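Local atomic coordinates of ATP12 ATPase (Paracoccus denitrificans, PDB entry 2R31), a protein that probably acts as a chaperone in assembly of the F1 part of ATP synthase, as do its ATP12 relatives, which bind the F1 alpha subunit. Residues T36-L42 / A75-E80; P70-A75 / D229-F233; S15-H19 / A50-A54. One frame throughout, in Å; residues are numbered along the deposited sequence.

Contact 1: residues T36-L42 / A75-E80; sequences TPGKQPL and ANSAIE
A type I beta turn running from T36 to K39, with the bonding pattern of a G1 bulge and K39 in the position usually held by glycine, meets helix 70-82 through the paired contacts of T36 and G38 with E80. It lies in the loop between strand 32-33 and helix 47-58. Two backbone bonds close the turn: K39 N bonds to T36 O, and T36 N to Q40 O, with K39 in the left-handed region (phi 73°). The carboxylate of E80 then ties this turn to the helix. Its OE2 takes two bonds, one donated by T36 OG1 at 2.7 Å, the other by G38 N at 2.8 Å. The hydroxyl comes in on the anti side of the carboxylate, slightly out of its plane, while the G38 amide arrives nearly along the C-O axis of OE2. With chi1 at 69°, T36 OG1 sits between its backbone N and carbonyl carbon, where it can also accept the amide of Q40, N to OG1 3.0 Å. The two donors would be expected to stabilise a negative charge on E80. Beside these bonds, P37 CD lies 3.3 Å from N76 ND2, the ring crossing the amide obliquely. In the conformers given, I79 CG2 lies beside T36 CG2 and 3.7 Å from Q40 OE1, and L42 CD1 is 3.9 Å from A75 CB. A water joins the Q40 and E80 ends of the two segments, accepting from Q40 NE2 at 2.9 Å and donating to E80 O at 2.8 Å. F164 of helix 163-174 also touches I79. The whole is an example of a type I turn with a G1-like bulge, held by an acidic helix side chain that accepts from both turn backbone and turn hydroxyl.

Contact 2: residues P70-A75 / D229-F233; sequences PLTRSA and DSERF
S74 sits on the ring of F233 where helix 70-75 crosses helix 229-233, an oblique helix-helix packing with the axes of these short segments 10.1 Å apart and a crossing angle of -72°. The aromatic ring is the pivot of the contact. S74 CB stands over its centre in a CH-pi contact, 3.4 Å from the centroid and only 13° off the ring normal. L71 approaches differently: its CD2 lies in the plane of the ring, at the edge, 4.0 Å from F233 CD1, the two side chains sliding past each other in opposite directions. F233 reaches this place because its CG is anti to the backbone N (chi1 -165°), which sends the ring out from its own helix toward the other. A75 adds its CB, 4.3 Å from F233 CE1. T167 and A168 of helix 163-174 also touch F233, so the ring is buried among three helices. Replacing F233 by an alanine is likely to leave S74 CB without the ring face it rests on and to open a gap between the helices. At the start of helix 70-82, P70 packs against the D229 carboxylate, CB to OD2 3.7 Å, the side chains crossing at about a right angle. In the conformer given, R73 NH2 is near D229 OD2 as a charge only; R73 NH1 bonds instead to P66 O. A water bridges the D229 carbonyl and the S74 hydroxyl: it donates to D229 O at 2.9 Å and lies 3.0 Å from S74 OG in a second hydrogen bond.

Contact 3: residues S15-H19 / A50-A54; sequences SVGIH and ALAIA
Between I18, V16 and the helix residues A50 and A54, the flat groups are peptide units rather than rings: methyl carbons of the strand press on helix carbonyl oxygens, with I18 CG2 3.6 Å from A50 O and V16 CG1 3.6 Å from A54 O. The motif is a helix laid on the antiparallel sheet, with strand 16-19 and helix 50-54 running nearly antiparallel, at 162°, their axes 8.1 Å apart. Residues V16 and I18, two apart on the strand, both turn toward the helix, whereas the intervening G17 presents only its backbone. They match A50 and A54, one helical turn apart. The methyl of A54 is shared, since its CB lies 3.7 Å from V16 CG1 and 3.8 Å from I18 CG2. The small side chains of A50 and A54 are consistent with this close approach of the axes. I18 holds its CG1 branch between backbone N and carbonyl carbon (chi1 67°), which frees CG2, anti to the carbonyl carbon, to lie against the two alanines. W25 of strand 24-29 touches both I18 and A50, extending the apolar layer onto the neighbouring strand. L51 starts out pointing away from the strand but bends back beside the far branch of I18; the two side chains cross at about a right angle, with I18 CD1 3.6 Å from L51 CD2.

Helix 70-82 is common to contacts 1 and 2, its residue A75 taking part in both, while contact 3 holds the preceding helix, 47-58, to the sheet. The two helices pack directly, with I53 CD1 3.9 Å from A75 CB, so the three contacts form one continuous chain of packing from strand 16-21 to helix 214-236. Contact 2 lies nearest the centre of the chain and turns on an aromatic ring; contact 1, also partly buried, relies on a carboxylate and a turn. Contacts 1 and 2 each contain a bridging water between their own segments; contact 3, farthest out and a surface contact, is made by apolar packing.

Contact 1: residues T36-L42 / A75-E80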
loop_
_atom_site.group_PDB
_atom_site.type_symbol
_atom_site.label_atom_id
_atom_site.label_comp_id
_atom_site.label_asym_id
_atom_site.label_seq_id
_atom_site.Cartn_x
_atom_site.Cartn_y
_atom_site.Cartn_z
ATOM N N THR A 36 17.918 -9.358 5.487
ATOM C CA THR A 36 17.603 -7.999 5.070
ATOM C C THR A 36 18.882 -7.190 4.902
ATOM O O THR A 36 19.958 -7.593 5.304
ATOM C CB THR A 36 16.646 -7.330 6.054
ATOM O OG1 THR A 36 17.348 -7.103 7.280
ATOM C CG2 THR A 36 15.399 -8.183 6.329
ATOM N N PRO A 37 18.798 -6.001 4.315
ATOM C CA PRO A 37 20.007 -5.178 4.157
ATOM C C PRO A 37 20.689 -4.835 5.469
ATOM O O PRO A 37 21.932 -4.716 5.439
ATOM C CB PRO A 37 19.482 -3.931 3.443
ATOM C CG PRO A 37 18.285 -4.427 2.664
ATOM C CD PRO A 37 17.646 -5.400 3.626
ATOM N N GLY A 38 19.954 -4.710 6.555
ATOM C CA GLY A 38 20.455 -4.531 7.909
ATOM C C GLY A 38 20.851 -5.834 8.576
ATOM O O GLY A 38 21.127 -5.825 9.793
ATOM N N LYS A 39 20.877 -6.927 7.821
ATOM C CA LYS A 39 21.362 -8.220 8.300
ATOM C C LYS A 39 20.411 -8.910 9.270
ATOM O O LYS A 39 20.778 -9.807 10.015
ATOM C CB LYS A 39 22.776 -8.055 8.891
ATOM C CG LYS A 39 23.768 -7.783 7.786
ATOM C CD LYS A 39 25.139 -8.084 8.340
ATOM C CE LYS A 39 25.986 -6.825 8.430
ATOM N NZ LYS A 39 25.997 -5.996 7.181
ATOM N N GLN A 40 19.137 -8.546 9.279
ATOM C CA GLN A 40 18.114 -9.206 10.073
ATOM C C GLN A 40 17.650 -10.452 9.323
ATOM O O GLN A 40 17.696 -10.463 8.085
ATOM C CB GLN A 40 16.933 -8.301 10.372
ATOM C CG GLN A 40 17.417 -7.126 11.209
ATOM C CD GLN A 40 16.341 -6.107 11.498
ATOM O OE1 GLN A 40 15.186 -6.468 11.640
ATOM N NE2 GLN A 40 16.783 -4.868 11.577
ATOM N N PRO A 41 17.285 -11.513 10.026
ATOM C CA PRO A 41 16.771 -12.669 9.314
ATOM C C PRO A 41 15.552 -12.294 8.491
ATOM O O PRO A 41 14.667 -11.620 8.949
ATOM C CB PRO A 41 16.408 -13.685 10.394
ATOM C CG PRO A 41 17.253 -13.273 11.559
ATOM C CD PRO A 41 17.330 -11.763 11.468
ATOM N N LEU A 42 15.490 -12.684 7.224
ATOM C CA LEU A 42 14.353 -12.544 6.368
ATOM C C LEU A 42 13.500 -13.788 6.597
ATOM O O LEU A 42 13.860 -14.895 6.177
ATOM C CB LEU A 42 14.698 -12.397 4.888
ATOM C CG LEU A 42 13.503 -12.168 3.968
ATOM C CD1 LEU A 42 12.942 -10.771 4.135
ATOM C CD2 LEU A 42 13.853 -12.414 2.493
ATOM N N ALA A 75 9.131 -6.855 1.869
ATOM C CA ALA A 75 9.461 -7.718 2.997
ATOM C C ALA A 75 10.539 -7.113 3.868
ATOM O O ALA A 75 10.470 -7.198 5.105
ATOM C CB ALA A 75 9.873 -9.089 2.496
ATOM N N ASN A 76 11.548 -6.489 3.261
ATOM C CA ASN A 76 12.587 -5.811 4.035
ATOM C C ASN A 76 11.951 -4.748 4.911
ATOM O O ASN A 76 12.303 -4.561 6.085
ATOM C CB ASN A 76 13.620 -5.183 3.109
ATOM C CG ASN A 76 14.545 -6.180 2.454
ATOM O OD1 ASN A 76 14.718 -7.298 2.917
ATOM N ND2 ASN A 76 15.192 -5.705 1.370
ATOM N N SER A 77 11.007 -3.965 4.380
ATOM C CA SER A 77 10.318 -2.930 5.173
ATOM C C SER A 77 9.469 -3.534 6.269
ATOM O O SER A 77 9.424 -3.048 7.381
ATOM C CB SER A 77 9.501 -2.055 4.238
ATOM O OG SER A 77 8.825 -1.072 4.996
ATOM N N ALA A 78 8.772 -4.625 5.953
ATOM C CA ALA A 78 7.973 -5.285 6.982
ATOM C C ALA A 78 8.846 -5.661 8.171
ATOM O O ALA A 78 8.499 -5.462 9.337
ATOM C CB ALA A 78 7.284 -6.523 6.424
ATOM N N ILE A 79 9.996 -6.271 7.906
ATOM C CA ILE A 79 10.856 -6.793 8.958
ATOM C C ILE A 79 11.593 -5.674 9.662
ATOM O O ILE A 79 11.665 -5.669 10.922
ATOM C CB ILE A 79 11.816 -7.849 8.364
ATOM C CG1 ILE A 79 11.040 -9.061 7.886
ATOM C CG2 ILE A 79 12.902 -8.249 9.397
ATOM C CD1 ILE A 79 11.745 -9.927 6.867
ATOM N N GLU A 80 12.173 -4.722 8.939
ATOM C CA GLU A 80 13.043 -3.720 9.523
ATOM C C GLU A 80 12.283 -2.522 10.104
ATOM O O GLU A 80 12.794 -1.903 11.062
ATOM C CB GLU A 80 14.038 -3.164 8.513
ATOM C CG GLU A 80 15.013 -4.252 8.044
ATOM C CD GLU A 80 16.200 -3.743 7.338
ATOM O OE1 GLU A 80 16.241 -2.574 6.880
ATOM O OE2 GLU A 80 17.241 -4.422 7.232
HETATM O O HOH W 1 15.224 -2.525 12.219
#

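Contact 2: residues P70-A75 / D229-F233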
loop_
_atom_site.group_PDB
_atom_site.type_symbol
_atom_site.label_atom_id
_atom_site.label_comp_id
_atom_site.label_asym_id
_atom_site.label_seq_id
_atom_site.Cartn_x
_atom_site.Cartn_y
_atom_site.Cartn_z
ATOM N N PRO A 70 10.277 -5.997 -6.175
ATOM C CA PRO A 70 9.383 -5.231 -5.315
ATOM C C PRO A 70 8.941 -5.961 -4.051
ATOM O O PRO A 70 8.656 -5.330 -3.015
ATOM C CB PRO A 70 8.168 -4.965 -6.241
ATOM C CG PRO A 70 8.178 -6.150 -7.167
ATOM C CD PRO A 70 9.636 -6.313 -7.470
ATOM N N LEU A 71 8.843 -7.271 -4.124
ATOM C CA LEU A 71 8.391 -8.054 -2.978
ATOM C C LEU A 71 9.480 -8.142 -1.922
ATOM O O LEU A 71 9.216 -8.074 -0.732
ATOM C CB LEU A 71 7.965 -9.454 -3.417
ATOM C CG LEU A 71 6.807 -9.530 -4.394
ATOM C CD1 LEU A 71 6.670 -10.950 -4.927
ATOM C CD2 LEU A 71 5.512 -9.053 -3.754
ATOM N N THR A 72 10.740 -8.310 -2.375
ATOM C CA THR A 72 11.864 -8.223 -1.442
ATOM C C THR A 72 11.884 -6.882 -0.740
ATOM O O THR A 72 12.087 -6.815 0.489
ATOM C CB THR A 72 13.194 -8.464 -2.208
ATOM O OG1 THR A 72 13.213 -9.765 -2.772
ATOM C CG2 THR A 72 14.390 -8.336 -1.264
ATOM N N ARG A 73 11.673 -5.793 -1.485
ATOM C CA ARG A 73 11.656 -4.461 -0.927
ATOM C C ARG A 73 10.562 -4.335 0.147
ATOM O O ARG A 73 10.821 -3.753 1.209
ATOM C CB ARG A 73 11.447 -3.443 -2.053
ATOM C CG ARG A 73 11.394 -1.980 -1.787
ATOM C CD ARG A 73 11.788 -1.120 -2.970
ATOM N NE ARG A 73 10.802 -0.766 -4.001
ATOM C CZ ARG A 73 10.819 -1.257 -5.216
ATOM N NH1 ARG A 73 11.797 -2.169 -5.257
ATOM N NH2 ARG A 73 10.038 -1.060 -6.285
ATOM N N SER A 74 9.373 -4.847 -0.120
ATOM C CA SER A 74 8.284 -4.811 0.857
ATOM C C SER A 74 8.562 -5.668 2.066
ATOM O O SER A 74 8.281 -5.271 3.196
ATOM C CB SER A 74 7.002 -5.283 0.146
ATOM O OG SER A 74 6.546 -4.496 -0.870
ATOM N N ALA A 75 9.131 -6.855 1.869
ATOM C CA ALA A 75 9.461 -7.718 2.997
ATOM C C ALA A 75 10.539 -7.113 3.868
ATOM O O ALA A 75 10.470 -7.198 5.105
ATOM C CB ALA A 75 9.873 -9.089 2.496
ATOM N N ASP A 229 1.874 -2.946 -6.597
ATOM C CA ASP A 229 2.874 -3.725 -5.835
ATOM C C ASP A 229 2.398 -3.957 -4.408
ATOM O O ASP A 229 2.559 -5.053 -3.881
ATOM C CB ASP A 229 4.210 -3.019 -5.880
ATOM C CG ASP A 229 5.002 -3.173 -7.180
ATOM O OD1 ASP A 229 4.745 -4.146 -7.934
ATOM O OD2 ASP A 229 5.890 -2.307 -7.425
ATOM N N SER A 230 1.801 -2.940 -3.768
ATOM C CA SER A 230 1.285 -3.150 -2.423
ATOM C C SER A 230 0.135 -4.122 -2.369
ATOM O O SER A 230 0.044 -4.964 -1.470
ATOM C CB SER A 230 0.880 -1.785 -1.817
ATOM O OG SER A 230 1.958 -0.944 -1.567
ATOM N N GLU A 231 -0.777 -4.032 -3.341
ATOM C CA GLU A 231 -1.883 -4.966 -3.456
ATOM C C GLU A 231 -1.395 -6.386 -3.634
ATOM O O GLU A 231 -1.916 -7.334 -3.019
ATOM C CB GLU A 231 -2.769 -4.505 -4.623
ATOM C CG GLU A 231 -3.905 -5.414 -4.981
ATOM C CD GLU A 231 -4.622 -4.859 -6.224
ATOM O OE1 GLU A 231 -3.948 -4.642 -7.296
ATOM O OE2 GLU A 231 -5.814 -4.625 -6.177
ATOM N N ARG A 232 -0.381 -6.574 -4.489
ATOM C CA ARG A 232 0.205 -7.921 -4.687
ATOM C C ARG A 232 0.764 -8.464 -3.380
ATOM O O ARG A 232 0.597 -9.630 -3.053
ATOM C CB ARG A 232 1.283 -7.801 -5.778
ATOM C CG ARG A 232 2.000 -9.089 -6.087
ATOM C CD ARG A 232 1.092 -10.202 -6.583
ATOM N NE ARG A 232 1.894 -11.258 -7.176
ATOM C CZ ARG A 232 1.439 -12.471 -7.417
ATOM N NH1 ARG A 232 0.184 -12.795 -7.139
ATOM N NH2 ARG A 232 2.264 -13.374 -7.963
ATOM N N PHE A 233 1.492 -7.615 -2.623
ATOM C CA PHE A 233 2.052 -8.030 -1.353
ATOM C C PHE A 233 0.945 -8.414 -0.385
ATOM O O PHE A 233 1.093 -9.412 0.361
ATOM C CB PHE A 233 2.934 -6.888 -0.812
ATOM C CG PHE A 233 3.859 -7.280 0.302
ATOM C CD1 PHE A 233 4.961 -8.064 0.047
ATOM C CD2 PHE A 233 3.686 -6.878 1.616
ATOM C CE1 PHE A 233 5.884 -8.405 1.009
ATOM C CE2 PHE A 233 4.623 -7.198 2.597
ATOM C CZ PHE A 233 5.704 -7.936 2.277
HETATM O O HOH W 2 5.446 -5.526 -3.520
#

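Contact 3: residues S15-H19 / A50-A54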
loop_
_atom_site.group_PDB
_atom_site.type_symbol
_atom_site.label_atom_id
_atom_site.label_comp_id
_atom_site.label_asym_id
_atom_site.label_seq_id
_atom_site.Cartn_x
_atom_site.Cartn_y
_atom_site.Cartn_z
ATOM N N SER A 15 21.951 -21.281 -7.171
ATOM C CA SER A 15 20.652 -21.841 -6.904
ATOM C C SER A 15 19.828 -20.979 -5.937
ATOM O O SER A 15 20.381 -20.252 -5.111
ATOM C CB SER A 15 20.757 -23.248 -6.277
ATOM O OG SER A 15 21.201 -23.205 -4.938
ATOM N N VAL A 16 18.509 -21.085 -6.049
ATOM C CA VAL A 16 17.557 -20.400 -5.189
ATOM C C VAL A 16 16.501 -21.444 -4.767
ATOM O O VAL A 16 16.024 -22.217 -5.610
ATOM C CB VAL A 16 16.858 -19.223 -5.869
ATOM C CG1 VAL A 16 15.948 -18.514 -4.916
ATOM C CG2 VAL A 16 17.903 -18.257 -6.425
ATOM N N GLY A 17 16.100 -21.424 -3.514
ATOM C CA GLY A 17 15.000 -22.280 -3.046
ATOM C C GLY A 17 14.368 -21.636 -1.790
ATOM O O GLY A 17 14.707 -20.497 -1.468
ATOM N N ILE A 18 13.472 -22.382 -1.154
ATOM C CA ILE A 18 12.829 -21.911 0.045
ATOM C C ILE A 18 12.812 -23.022 1.103
ATOM O O ILE A 18 12.951 -24.198 0.765
ATOM C CB ILE A 18 11.393 -21.380 -0.215
ATOM C CG1 ILE A 18 10.401 -22.456 -0.632
ATOM C CG2 ILE A 18 11.462 -20.232 -1.242
ATOM C CD1 ILE A 18 8.958 -22.013 -0.616
ATOM N N HIS A 19 12.606 -22.672 2.355
ATOM C CA HIS A 19 12.532 -23.632 3.446
ATOM C C HIS A 19 11.827 -23.012 4.627
ATOM O O HIS A 19 12.115 -21.865 4.982
ATOM C CB HIS A 19 13.980 -24.029 3.860
ATOM C CG HIS A 19 14.014 -24.992 4.996
ATOM N ND1 HIS A 19 13.520 -26.277 4.924
ATOM C CD2 HIS A 19 14.448 -24.805 6.281
ATOM C CE1 HIS A 19 13.669 -26.843 6.126
ATOM N NE2 HIS A 19 14.236 -25.984 6.973
ATOM N N ALA A 50 7.130 -16.500 -0.131
ATOM C CA ALA A 50 8.491 -17.050 -0.272
ATOM C C ALA A 50 8.771 -17.474 -1.681
ATOM O O ALA A 50 9.852 -17.192 -2.217
ATOM C CB ALA A 50 8.686 -18.202 0.709
ATOM N N LEU A 51 7.844 -18.178 -2.345
ATOM C CA LEU A 51 8.040 -18.602 -3.729
ATOM C C LEU A 51 8.209 -17.390 -4.638
ATOM O O LEU A 51 9.054 -17.402 -5.553
ATOM C CB LEU A 51 6.891 -19.473 -4.206
ATOM C CG LEU A 51 6.801 -20.866 -3.604
ATOM C CD1 LEU A 51 5.429 -21.467 -3.909
ATOM C CD2 LEU A 51 7.953 -21.752 -4.094
ATOM N N ALA A 52 7.422 -16.353 -4.440
ATOM C CA ALA A 52 7.472 -15.175 -5.293
ATOM C C ALA A 52 8.753 -14.381 -5.081
ATOM O O ALA A 52 9.328 -13.828 -6.048
ATOM C CB ALA A 52 6.224 -14.339 -5.074
ATOM N N ILE A 53 9.250 -14.290 -3.855
ATOM C CA ILE A 53 10.535 -13.661 -3.575
ATOM C C ILE A 53 11.650 -14.525 -4.161
ATOM O O ILE A 53 12.598 -13.987 -4.780
ATOM C CB ILE A 53 10.706 -13.332 -2.089
ATOM C CG1 ILE A 53 9.800 -12.159 -1.750
ATOM C CG2 ILE A 53 12.168 -13.009 -1.754
ATOM C CD1 ILE A 53 9.767 -11.760 -0.294
ATOM N N ALA A 54 11.597 -15.843 -4.021
ATOM C CA ALA A 54 12.576 -16.705 -4.650
ATOM C C ALA A 54 12.630 -16.445 -6.153
ATOM O O ALA A 54 13.721 -16.407 -6.722
ATOM C CB ALA A 54 12.285 -18.150 -4.332
#